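PDB 3HV0: tryptophanyl-tRNA synthetase from Cryptosporidium parvum Iowa II, which probably catalyses the ATP-dependent attachment of L-tryptophan to tRNA(Trp), releasing AMP and diphosphate, for use in protein synthesis. Local coordinates for residues F195-V200 against D231-M236; P204-S209 against D239-L244. One frame throughout, in Å; residues are numbered along the deposited sequence.

Interaction 1: residues F195-V200 against D231-M236; sequences FAFPAV and DPYFRM. With TRP (tryptophan), chain C.
Pro198 and Tyr233 mark where helix 192-202 meets helix 231-240: the axes of the two short segments pass 10.0 Å apart at a crossing angle of -74°, and the two CA atoms lie 6.0 Å from each other. The contact is apolar and buried. The Tyr233 ring turns one edge to Pro198. Its CD2 lies 3.7 Å from Pro198 CA, which sits close to the ring plane, and the proline CB also touches CD2. Further out, the same ring reaches Phe197, CE2 to CE2 at 4.0 Å. The two rings are steeply inclined, with planes at 79° and centroids 6.0 Å apart. Tyr233 OH lies at the edge of the Phe197 ring, near its plane. Phe197 has CG anti to its backbone N, which carries the ring to the tyrosine. One turn on from Tyr233, Met236 also packs against Pro198. Its SD lies 4.1 Å from Pro198 CB. A bend at the last torsion (chi3 63°) takes CE to Pro198 O, at 3.9 Å. Helix 192-202 kinks here: Pro198 has no N-H to give, and Ala199 N also makes no helical bond back to the preceding turn. Phe184 of helix 177-184 touches both Pro198 and Tyr233. Phe234, next along helix 231-240, turns to the bound tryptophan, and its CZ is 3.6 Å from CZ2 of the ligand. Tyr233 CB lies over the centre of one face of the Phe234 ring. The ligand is hydrogen-bonded to Tyr78 OH and Glu118 OE1, and Glu118 touches Tyr233. Through Phe234 the crossing borders the tryptophan pocket of the catalytic domain, the Rossmann-type fold of class I aminoacyl-tRNA synthetases.

Interaction 2: residues P204-S209 against D239-L244; sequences PAFSSS and DVAPRL
The Phe206 ring points one edge at segment 239-244, with Ala241 CB and Val240 CG2 both close to the ring plane. Leu244 CD1 approaches obliquely. The closest approach is from Phe206 CE1 to Ala241 CB, 3.9 Å. Phe206 CZ lies 4.0 Å from Ala241 CA, so the ring edge rests against the alanine backbone as well as its methyl. Leu244 CD1 is 4.3 Å from Phe206 CE2, and Val240 CG2 is a looser neighbour of CZ. With CG anti to the carbonyl carbon (chi1 -61°), the torsion directs the ring toward 239-244. Val240 is in the last part of helix 231-240, and Ala241 and Leu244 follow in a turn where Leu244 N hydrogen-bonds to Ala241 O at 3.1 Å. Ser209 N hydrogen-bonds to Phe206 O, closing the turn of residues 206-209. Tyr246 and Ile171 also touch Phe206. Ser208 and Ser209 both bond through OG to Asp167 of helix 157-174, and Leu244 touches Arg170 and Lys174 of that helix. The contact thus joins the loop between helices 192-202 and 211-214 to the last residues of helix 231-240 and those that follow it, beside helix 157-174, while Pro204 and Ala205 touch Tyr78 of strand 76-81.

How the interactions relate
Interactions 1 and 2 follow one another along the same two parts of the chain, with centres 12 Å apart. Residues 195-200 lie on helix 192-202, and 204-209 belong to the loop that follows it. On the other side, both contacts use helix 231-240, first near its start and then at its last residues and those that follow it. Interaction 1 is next to the ligand, because Phe234 belongs to the tryptophan pocket. Interaction 2 is farther off: the Phe206 side chain is about 13 Å from the bound tryptophan. Tyr78, which hydrogen-bonds to the ligand, is also touched by Pro204 and Ala205. Only interaction 1 has residues within reach of the second subunit, where Ala196 packs on Ala196 of that chain.

Interaction 1: residues F195-V200 against D231-M236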
ATOM      1  N   PHE A 195      -7.421   3.396   7.976  1.00 26.13           N
ATOM      2  CA  PHE A 195      -8.231   3.641   6.782  1.00 26.16           C
ATOM      3  C   PHE A 195      -7.724   2.893   5.550  1.00 26.23           C
ATOM      4  O   PHE A 195      -8.537   2.462   4.727  1.00 26.43           O
ATOM      5  CB  PHE A 195      -8.303   5.134   6.486  1.00 26.01           C
ATOM      6  CG  PHE A 195      -9.107   5.893   7.480  1.00 25.58           C
ATOM      7  CD1 PHE A 195     -10.451   6.105   7.268  1.00 24.52           C
ATOM      8  CD2 PHE A 195      -8.528   6.377   8.646  1.00 25.47           C
ATOM      9  CE1 PHE A 195     -11.206   6.794   8.191  1.00 24.86           C
ATOM     10  CE2 PHE A 195      -9.273   7.060   9.570  1.00 24.87           C
ATOM     11  CZ  PHE A 195     -10.614   7.277   9.343  1.00 25.01           C
ATOM     12  N   ALA A 196      -6.399   2.729   5.431  1.00 26.25           N
ATOM     13  CA  ALA A 196      -5.784   2.128   4.224  1.00 26.63           C
ATOM     14  C   ALA A 196      -5.788   0.592   4.174  1.00 26.72           C
ATOM     15  O   ALA A 196      -5.526   0.037   3.108  1.00 27.56           O
ATOM     16  CB  ALA A 196      -4.355   2.628   4.037  1.00 26.18           C
ATOM     17  N   PHE A 197      -6.044  -0.078   5.300  1.00 26.45           N
ATOM     18  CA  PHE A 197      -5.888  -1.533   5.378  1.00 26.68           C
ATOM     19  C   PHE A 197      -7.049  -2.380   4.815  1.00 26.29           C
ATOM     20  O   PHE A 197      -6.821  -3.447   4.260  1.00 26.93           O
ATOM     21  CB  PHE A 197      -5.560  -2.032   6.810  1.00 27.25           C
ATOM     22  CG  PHE A 197      -5.574  -3.544   6.903  1.00 28.76           C
ATOM     23  CD1 PHE A 197      -4.574  -4.285   6.287  1.00 29.46           C
ATOM     24  CD2 PHE A 197      -6.656  -4.220   7.474  1.00 29.11           C
ATOM     25  CE1 PHE A 197      -4.624  -5.675   6.282  1.00 29.07           C
ATOM     26  CE2 PHE A 197      -6.710  -5.611   7.473  1.00 29.26           C
ATOM     27  CZ  PHE A 197      -5.698  -6.337   6.878  1.00 29.88           C
ATOM     28  N   PRO A 198      -8.299  -1.935   4.976  1.00 25.82           N
ATOM     29  CA  PRO A 198      -9.385  -2.759   4.469  1.00 25.02           C
ATOM     30  C   PRO A 198      -9.216  -3.234   3.019  1.00 25.00           C
ATOM     31  O   PRO A 198      -9.503  -4.418   2.704  1.00 24.55           O
ATOM     32  CB  PRO A 198     -10.579  -1.846   4.610  1.00 25.16           C
ATOM     33  CG  PRO A 198     -10.284  -1.040   5.796  1.00 24.78           C
ATOM     34  CD  PRO A 198      -8.810  -0.811   5.786  1.00 25.72           C
ATOM     35  N   ALA A 199      -8.715  -2.362   2.148  1.00 24.67           N
ATOM     36  CA  ALA A 199      -8.474  -2.765   0.752  1.00 24.62           C
ATOM     37  C   ALA A 199      -7.452  -3.902   0.667  1.00 24.80           C
ATOM     38  O   ALA A 199      -7.571  -4.796  -0.167  1.00 24.23           O
ATOM     39  CB  ALA A 199      -8.020  -1.609  -0.080  1.00 24.35           C
ATOM     40  N   VAL A 200      -6.453  -3.872   1.547  1.00 25.34           N
ATOM     41  CA  VAL A 200      -5.443  -4.945   1.598  1.00 25.29           C
ATOM     42  C   VAL A 200      -6.065  -6.292   1.919  1.00 25.54           C
ATOM     43  O   VAL A 200      -5.692  -7.302   1.328  1.00 25.76           O
ATOM     44  CB  VAL A 200      -4.320  -4.632   2.598  1.00 25.05           C
ATOM     45  CG1 VAL A 200      -3.253  -5.719   2.591  1.00 24.96           C
ATOM     46  CG2 VAL A 200      -3.694  -3.303   2.266  1.00 24.14           C
ATOM     47  N   ASP A 231     -16.817  -9.936   8.713  1.00 28.47           N
ATOM     48  CA  ASP A 231     -17.800  -9.592   7.686  1.00 28.39           C
ATOM     49  C   ASP A 231     -17.699  -8.197   7.016  1.00 28.58           C
ATOM     50  O   ASP A 231     -17.886  -8.111   5.795  1.00 28.80           O
ATOM     51  CB  ASP A 231     -19.212  -9.768   8.234  1.00 28.44           C
ATOM     52  CG  ASP A 231     -20.269  -9.644   7.148  1.00 28.78           C
ATOM     53  OD1 ASP A 231     -20.161 -10.390   6.138  1.00 27.66           O
ATOM     54  OD2 ASP A 231     -21.189  -8.802   7.309  1.00 29.49           O
ATOM     55  N   PRO A 232     -17.431  -7.120   7.795  1.00 28.38           N
ATOM     56  CA  PRO A 232     -17.308  -5.759   7.243  1.00 28.18           C
ATOM     57  C   PRO A 232     -16.406  -5.611   6.027  1.00 28.03           C
ATOM     58  O   PRO A 232     -16.759  -4.902   5.099  1.00 28.20           O
ATOM     59  CB  PRO A 232     -16.709  -4.965   8.416  1.00 28.21           C
ATOM     60  CG  PRO A 232     -17.304  -5.605   9.615  1.00 28.23           C
ATOM     61  CD  PRO A 232     -17.439  -7.088   9.275  1.00 28.37           C
ATOM     62  N   TYR A 233     -15.245  -6.255   6.040  1.00 27.90           N
ATOM     63  CA  TYR A 233     -14.320  -6.186   4.900  1.00 27.79           C
ATOM     64  C   TYR A 233     -14.956  -6.741   3.638  1.00 27.94           C
ATOM     65  O   TYR A 233     -14.729  -6.220   2.567  1.00 28.46           O
ATOM     66  CB  TYR A 233     -13.022  -6.972   5.161  1.00 27.49           C
ATOM     67  CG  TYR A 233     -12.222  -6.482   6.357  1.00 27.30           C
ATOM     68  CD1 TYR A 233     -12.352  -7.087   7.605  1.00 26.39           C
ATOM     69  CD2 TYR A 233     -11.326  -5.420   6.229  1.00 27.36           C
ATOM     70  CE1 TYR A 233     -11.631  -6.650   8.694  1.00 27.72           C
ATOM     71  CE2 TYR A 233     -10.612  -4.953   7.323  1.00 27.50           C
ATOM     72  CZ  TYR A 233     -10.761  -5.577   8.554  1.00 28.02           C
ATOM     73  OH  TYR A 233     -10.032  -5.143   9.640  1.00 28.13           O
ATOM     74  N   PHE A 234     -15.747  -7.799   3.771  1.00 28.02           N
ATOM     75  CA  PHE A 234     -16.294  -8.502   2.615  1.00 28.38           C
ATOM     76  C   PHE A 234     -17.708  -8.015   2.257  1.00 28.85           C
ATOM     77  O   PHE A 234     -18.229  -8.311   1.177  1.00 29.57           O
ATOM     78  CB  PHE A 234     -16.226 -10.018   2.856  1.00 28.19           C
ATOM     79  CG  PHE A 234     -14.840 -10.491   3.217  1.00 27.74           C
ATOM     80  CD1 PHE A 234     -13.799 -10.329   2.317  1.00 28.58           C
ATOM     81  CD2 PHE A 234     -14.554 -11.033   4.472  1.00 27.32           C
ATOM     82  CE1 PHE A 234     -12.506 -10.719   2.642  1.00 27.12           C
ATOM     83  CE2 PHE A 234     -13.291 -11.443   4.789  1.00 25.96           C
ATOM     84  CZ  PHE A 234     -12.259 -11.280   3.879  1.00 26.39           C
ATOM     85  N   ARG A 235     -18.328  -7.263   3.159  1.00 28.90           N
ATOM     86  CA  ARG A 235     -19.498  -6.476   2.796  1.00 28.90           C
ATOM     87  C   ARG A 235     -19.022  -5.402   1.825  1.00 28.64           C
ATOM     88  O   ARG A 235     -19.598  -5.211   0.771  1.00 28.40           O
ATOM     89  CB  ARG A 235     -20.113  -5.832   4.041  1.00 29.11           C
ATOM     90  CG  ARG A 235     -21.623  -5.751   4.032  1.00 30.69           C
ATOM     91  CD  ARG A 235     -22.146  -5.399   5.415  1.00 32.80           C
ATOM     92  NE  ARG A 235     -22.088  -3.946   5.650  1.00 35.60           N
ATOM     93  CZ  ARG A 235     -21.698  -3.352   6.785  1.00 36.30           C
ATOM     94  NH1 ARG A 235     -21.288  -4.067   7.843  1.00 35.83           N
ATOM     95  NH2 ARG A 235     -21.714  -2.015   6.850  1.00 36.24           N
ATOM     96  N   MET A 236     -17.945  -4.713   2.197  1.00 28.67           N
ATOM     97  CA  MET A 236     -17.381  -3.624   1.392  1.00 28.56           C
ATOM     98  C   MET A 236     -16.936  -4.097  -0.007  1.00 28.15           C
ATOM     99  O   MET A 236     -17.323  -3.534  -1.017  1.00 27.96           O
ATOM    100  CB  MET A 236     -16.191  -3.015   2.140  1.00 28.72           C
ATOM    101  CG  MET A 236     -15.411  -1.966   1.362  1.00 29.36           C
ATOM    102  SD  MET A 236     -13.728  -1.862   1.975  1.00 33.91           S
ATOM    103  CE  MET A 236     -13.130  -3.526   1.589  1.00 30.06           C
TER
HETATM  104  N   TRP C   1      -7.638  -9.463   9.862  1.00 40.92           N
HETATM  105  CA  TRP C   1      -7.995 -10.882  10.160  1.00 41.82           C
HETATM  106  C   TRP C   1      -7.831 -11.155  11.648  1.00 42.03           C
HETATM  107  O   TRP C   1      -7.114 -10.413  12.344  1.00 42.03           O
HETATM  108  CB  TRP C   1      -7.164 -11.880   9.329  1.00 41.01           C
HETATM  109  CG  TRP C   1      -7.709 -12.121   7.942  1.00 40.98           C
HETATM  110  CD1 TRP C   1      -7.205 -11.635   6.759  1.00 39.94           C
HETATM  111  CD2 TRP C   1      -8.848 -12.919   7.583  1.00 40.06           C
HETATM  112  NE1 TRP C   1      -7.956 -12.080   5.705  1.00 39.06           N
HETATM  113  CE2 TRP C   1      -8.978 -12.857   6.181  1.00 39.94           C
HETATM  114  CE3 TRP C   1      -9.765 -13.676   8.307  1.00 39.82           C
HETATM  115  CZ2 TRP C   1      -9.988 -13.524   5.493  1.00 41.23           C
HETATM  116  CZ3 TRP C   1     -10.770 -14.333   7.621  1.00 41.50           C
HETATM  117  CH2 TRP C   1     -10.880 -14.242   6.223  1.00 40.91           C
HETATM  118  OXT TRP C   1      -8.433 -12.120  12.155  1.00 42.53           O

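Interaction 2: residues P204-S209 against D239-L244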
ATOM      1  N   PRO A 204      -7.456 -10.053  -1.845  1.00 23.45           N
ATOM      2  CA  PRO A 204      -7.336 -11.463  -2.204  1.00 23.42           C
ATOM      3  C   PRO A 204      -8.666 -12.148  -2.512  1.00 23.27           C
ATOM      4  O   PRO A 204      -8.658 -13.265  -3.066  1.00 24.08           O
ATOM      5  CB  PRO A 204      -6.668 -12.098  -0.975  1.00 23.46           C
ATOM      6  CG  PRO A 204      -6.022 -10.953  -0.238  1.00 22.96           C
ATOM      7  CD  PRO A 204      -6.907  -9.778  -0.500  1.00 23.85           C
ATOM      8  N   ALA A 205      -9.798 -11.517  -2.193  1.00 22.69           N
ATOM      9  CA  ALA A 205     -11.097 -12.095  -2.612  1.00 22.52           C
ATOM     10  C   ALA A 205     -11.365 -11.936  -4.134  1.00 22.37           C
ATOM     11  O   ALA A 205     -12.426 -12.311  -4.617  1.00 22.29           O
ATOM     12  CB  ALA A 205     -12.224 -11.532  -1.804  1.00 21.31           C
ATOM     13  N   PHE A 206     -10.419 -11.366  -4.883  1.00 22.65           N
ATOM     14  CA  PHE A 206     -10.536 -11.304  -6.349  1.00 22.69           C
ATOM     15  C   PHE A 206      -9.405 -12.077  -6.981  1.00 23.20           C
ATOM     16  O   PHE A 206      -8.253 -11.880  -6.604  1.00 23.92           O
ATOM     17  CB  PHE A 206     -10.442  -9.882  -6.885  1.00 22.20           C
ATOM     18  CG  PHE A 206     -11.505  -8.957  -6.388  1.00 21.62           C
ATOM     19  CD1 PHE A 206     -12.831  -9.258  -6.577  1.00 22.09           C
ATOM     20  CD2 PHE A 206     -11.173  -7.756  -5.796  1.00 21.00           C
ATOM     21  CE1 PHE A 206     -13.816  -8.407  -6.130  1.00 22.24           C
ATOM     22  CE2 PHE A 206     -12.150  -6.895  -5.367  1.00 21.87           C
ATOM     23  CZ  PHE A 206     -13.476  -7.227  -5.518  1.00 22.25           C
ATOM     24  N   SER A 207      -9.737 -12.886  -7.982  1.00 23.42           N
ATOM     25  CA  SER A 207      -8.792 -13.788  -8.620  1.00 23.86           C
ATOM     26  C   SER A 207      -7.704 -13.061  -9.383  1.00 24.48           C
ATOM     27  O   SER A 207      -6.626 -13.603  -9.571  1.00 23.88           O
ATOM     28  CB  SER A 207      -9.527 -14.733  -9.587  1.00 23.85           C
ATOM     29  OG  SER A 207     -10.086 -14.027 -10.674  1.00 22.76           O
ATOM     30  N   SER A 208      -8.007 -11.852  -9.856  1.00 25.41           N
ATOM     31  CA  SER A 208      -6.984 -11.027 -10.464  1.00 26.31           C
ATOM     32  C   SER A 208      -5.749 -10.928  -9.537  1.00 26.44           C
ATOM     33  O   SER A 208      -4.620 -10.918 -10.021  1.00 26.61           O
ATOM     34  CB  SER A 208      -7.511  -9.623 -10.821  1.00 26.37           C
ATOM     35  OG  SER A 208      -7.885  -8.881  -9.660  1.00 27.26           O
ATOM     36  N   SER A 209      -5.956 -10.905  -8.224  1.00 26.57           N
ATOM     37  CA  SER A 209      -4.838 -10.692  -7.275  1.00 27.04           C
ATOM     38  C   SER A 209      -3.848 -11.850  -7.169  1.00 27.23           C
ATOM     39  O   SER A 209      -2.885 -11.773  -6.395  1.00 27.50           O
ATOM     40  CB  SER A 209      -5.372 -10.362  -5.903  1.00 26.81           C
ATOM     41  OG  SER A 209      -5.943  -9.075  -5.935  1.00 27.33           O
ATOM     42  N   ASP A 239     -19.635  -4.823  -2.474  1.00 26.53           N
ATOM     43  CA  ASP A 239     -20.198  -3.620  -3.027  1.00 26.53           C
ATOM     44  C   ASP A 239     -19.328  -3.042  -4.140  1.00 25.94           C
ATOM     45  O   ASP A 239     -19.872  -2.420  -5.050  1.00 25.95           O
ATOM     46  CB  ASP A 239     -20.416  -2.567  -1.933  1.00 27.02           C
ATOM     47  CG  ASP A 239     -21.742  -2.738  -1.211  1.00 28.72           C
ATOM     48  OD1 ASP A 239     -22.083  -3.873  -0.814  1.00 30.28           O
ATOM     49  OD2 ASP A 239     -22.453  -1.721  -1.051  1.00 32.46           O
ATOM     50  N   VAL A 240     -18.004  -3.214  -4.080  1.00 25.08           N
ATOM     51  CA  VAL A 240     -17.134  -2.651  -5.137  1.00 24.94           C
ATOM     52  C   VAL A 240     -16.920  -3.587  -6.332  1.00 24.59           C
ATOM     53  O   VAL A 240     -16.650  -3.103  -7.434  1.00 25.29           O
ATOM     54  CB  VAL A 240     -15.759  -2.148  -4.603  1.00 24.64           C
ATOM     55  CG1 VAL A 240     -15.965  -1.077  -3.582  1.00 24.63           C
ATOM     56  CG2 VAL A 240     -14.971  -3.264  -4.006  1.00 24.54           C
ATOM     57  N   ALA A 241     -17.049  -4.895  -6.120  1.00 23.80           N
ATOM     58  CA  ALA A 241     -16.910  -5.899  -7.191  1.00 23.58           C
ATOM     59  C   ALA A 241     -17.508  -5.496  -8.549  1.00 23.41           C
ATOM     60  O   ALA A 241     -16.817  -5.520  -9.557  1.00 23.12           O
ATOM     61  CB  ALA A 241     -17.519  -7.248  -6.748  1.00 23.45           C
ATOM     62  N   PRO A 242     -18.813  -5.176  -8.590  1.00 23.59           N
ATOM     63  CA  PRO A 242     -19.381  -4.870  -9.900  1.00 23.58           C
ATOM     64  C   PRO A 242     -18.719  -3.652 -10.533  1.00 23.59           C
ATOM     65  O   PRO A 242     -18.365  -3.687 -11.698  1.00 23.80           O
ATOM     66  CB  PRO A 242     -20.878  -4.636  -9.618  1.00 23.35           C
ATOM     67  CG  PRO A 242     -21.042  -4.635  -8.151  1.00 23.36           C
ATOM     68  CD  PRO A 242     -19.858  -5.324  -7.557  1.00 23.72           C
ATOM     69  N   ARG A 243     -18.496  -2.605  -9.757  1.00 23.78           N
ATOM     70  CA  ARG A 243     -17.844  -1.394 -10.283  1.00 23.86           C
ATOM     71  C   ARG A 243     -16.414  -1.584 -10.824  1.00 23.42           C
ATOM     72  O   ARG A 243     -15.865  -0.680 -11.450  1.00 23.97           O
ATOM     73  CB  ARG A 243     -17.841  -0.313  -9.211  1.00 23.99           C
ATOM     74  CG  ARG A 243     -19.248   0.165  -8.885  1.00 26.05           C
ATOM     75  CD  ARG A 243     -19.264   1.281  -7.862  1.00 28.36           C
ATOM     76  NE  ARG A 243     -19.218   0.762  -6.498  1.00 30.50           N
ATOM     77  CZ  ARG A 243     -18.860   1.470  -5.424  1.00 33.28           C
ATOM     78  NH1 ARG A 243     -18.508   2.759  -5.540  1.00 33.47           N
ATOM     79  NH2 ARG A 243     -18.838   0.876  -4.218  1.00 34.01           N
ATOM     80  N   LEU A 244     -15.807  -2.733 -10.552  1.00 22.97           N
ATOM     81  CA  LEU A 244     -14.505  -3.099 -11.101  1.00 22.55           C
ATOM     82  C   LEU A 244     -14.649  -4.179 -12.177  1.00 22.32           C
ATOM     83  O   LEU A 244     -13.659  -4.618 -12.756  1.00 22.21           O
ATOM     84  CB  LEU A 244     -13.589  -3.604  -9.978  1.00 22.53           C
ATOM     85  CG  LEU A 244     -13.350  -2.621  -8.806  1.00 22.73           C
ATOM     86  CD1 LEU A 244     -12.620  -3.274  -7.681  1.00 21.78           C
ATOM     87  CD2 LEU A 244     -12.594  -1.382  -9.234  1.00 22.45           C
TER